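Local coordinates for alpha-catenin-like protein hmp-1 (PDB 5XA5) that belongs to the vinculin/alpha-catenin family, binds beta-catenin, cadherin and actin filaments at cell junctions, and is required for cell migration and shape change during embryonic body enclosure and elongation, at residues Ala160-Ile164 with Leu220-Thr224. Numbering follows the deposited sequence.
Sequences AHQMI and LYTST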
loop_
_atom_site.group_PDB
_atom_site.type_symbol
_atom_site.label_atom_id
_atom_site.label_comp_id
_atom_site.label_asym_id
_atom_site.label_seq_id
_atom_site.Cartn_x
_atom_site.Cartn_y
_atom_site.Cartn_z
ATOM N N ALA A 160 23.725 7.452 -5.861
ATOM C CA ALA A 160 24.931 7.245 -5.052
ATOM C C ALA A 160 25.994 6.499 -5.832
ATOM O O ALA A 160 27.191 6.787 -5.704
ATOM C CB ALA A 160 24.606 6.499 -3.783
ATOM N N HIS A 161 25.573 5.504 -6.616
ATOM C CA HIS A 161 26.502 4.771 -7.463
ATOM C C HIS A 161 27.244 5.728 -8.391
ATOM O O HIS A 161 28.483 5.674 -8.519
ATOM C CB HIS A 161 25.748 3.715 -8.292
ATOM C CG HIS A 161 26.640 2.833 -9.125
ATOM N ND1 HIS A 161 26.928 1.542 -8.775
ATOM C CD2 HIS A 161 27.304 3.079 -10.287
ATOM C CE1 HIS A 161 27.739 1.008 -9.689
ATOM N NE2 HIS A 161 27.989 1.923 -10.596
ATOM N N GLN A 162 26.476 6.602 -9.045
ATOM C CA GLN A 162 27.060 7.541 -9.985
ATOM C C GLN A 162 27.981 8.512 -9.267
ATOM O O GLN A 162 29.023 8.890 -9.819
ATOM C CB GLN A 162 25.955 8.290 -10.742
ATOM C CG GLN A 162 25.269 7.415 -11.763
ATOM C CD GLN A 162 24.105 8.113 -12.432
ATOM O OE1 GLN A 162 24.169 9.308 -12.699
ATOM N NE2 GLN A 162 23.057 7.357 -12.753
ATOM N N MET A 163 27.615 8.891 -8.035
ATOM C CA MET A 163 28.446 9.823 -7.285
ATOM C C MET A 163 29.812 9.207 -6.980
ATOM O O MET A 163 30.859 9.866 -7.146
ATOM C CB MET A 163 27.737 10.267 -5.999
ATOM C CG MET A 163 28.441 11.429 -5.324
ATOM S SD MET A 163 27.549 12.099 -3.906
ATOM C CE MET A 163 27.797 10.796 -2.698
ATOM N N ILE A 164 29.814 7.927 -6.603
ATOM C CA ILE A 164 31.030 7.191 -6.293
ATOM C C ILE A 164 31.900 7.064 -7.540
ATOM O O ILE A 164 33.143 7.093 -7.465
ATOM C CB ILE A 164 30.667 5.793 -5.732
ATOM C CG1 ILE A 164 29.990 5.957 -4.371
ATOM C CG2 ILE A 164 31.901 4.904 -5.635
ATOM C CD1 ILE A 164 29.323 4.688 -3.849
ATOM N N LEU A 220 29.518 10.064 2.613
ATOM C CA LEU A 220 29.847 9.572 1.281
ATOM C C LEU A 220 30.162 10.747 0.359
ATOM O O LEU A 220 31.126 10.688 -0.410
ATOM C CB LEU A 220 28.703 8.726 0.717
ATOM C CG LEU A 220 29.047 8.057 -0.622
ATOM C CD1 LEU A 220 30.252 7.132 -0.526
ATOM C CD2 LEU A 220 27.823 7.292 -1.137
ATOM N N TYR A 221 29.371 11.810 0.449
ATOM C CA TYR A 221 29.636 13.023 -0.326
ATOM C C TYR A 221 31.047 13.530 -0.066
ATOM O O TYR A 221 31.800 13.756 -0.995
ATOM C CB TYR A 221 28.610 14.113 0.002
ATOM C CG TYR A 221 28.965 15.493 -0.500
ATOM C CD1 TYR A 221 29.179 15.728 -1.856
ATOM C CD2 TYR A 221 29.064 16.568 0.376
ATOM C CE1 TYR A 221 29.498 16.994 -2.316
ATOM C CE2 TYR A 221 29.382 17.835 -0.074
ATOM C CZ TYR A 221 29.606 18.037 -1.429
ATOM O OH TYR A 221 29.908 19.284 -1.897
ATOM N N THR A 222 31.417 13.717 1.198
ATOM C CA THR A 222 32.679 14.386 1.431
ATOM C C THR A 222 33.856 13.435 1.185
ATOM O O THR A 222 34.901 13.874 0.735
ATOM C CB THR A 222 32.755 15.003 2.842
ATOM O OG1 THR A 222 32.417 14.033 3.827
ATOM C CG2 THR A 222 31.764 16.150 2.953
ATOM N N SER A 223 33.678 12.135 1.414
ATOM C CA SER A 223 34.749 11.186 1.123
ATOM C C SER A 223 34.984 11.072 -0.382
ATOM O O SER A 223 36.128 10.980 -0.828
ATOM C CB SER A 223 34.439 9.801 1.698
ATOM O OG SER A 223 33.411 9.184 0.942
ATOM N N THR A 224 33.918 11.065 -1.179
ATOM C CA THR A 224 34.069 11.003 -2.635
ATOM C C THR A 224 34.678 12.289 -3.188
ATOM O O THR A 224 35.506 12.267 -4.092
ATOM C CB THR A 224 32.706 10.713 -3.356
ATOM O OG1 THR A 224 31.723 11.709 -3.039
ATOM C CG2 THR A 224 32.187 9.344 -2.955
#
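The side chains of Met163 and Leu220 run alongside each other, pointing opposite ways. The Met163 methyl CE lies 3.7 Å from Leu220 CG and equally near the backbone N of Tyr221. The Met163 chain reaches straight out and then bends at its last torsion (chi3 73°), which brings CE onto the partner helix. Its SD lies at the edge of the Tyr221 ring. The Ile164 side chain lies roughly perpendicular to that of Leu220, with CG1 4.0 Å from Leu220 CD1. Ala160 CB adds a looser apolar touch, 4.2 Å from Leu220 CD2. Cutting Leu220 back to an alanine here is likely to leave a gap beside Met163 CE, Ile164 and Ala160 CB. Near the end of helix 117-165, Thr224 CG2 sits 4.1 Å from Ile164 CA. The two segments run nearly parallel, at 21°, with axes 10.5 Å apart. Helix 169-196 packs beside them, with Tyr176 stacked on Tyr221 and Asp173 OD1 hydrogen-bonded to its OH. Helix 234-258 touches Ala160, Ile164 and Leu220, completing a four-helix bundle with helices 117-165, 169-196 and 200-229 in this N-terminal piece of the alpha-catenin. The contact is largely apolar, consistent with reliance on side-chain fit and burial more than polar bonds.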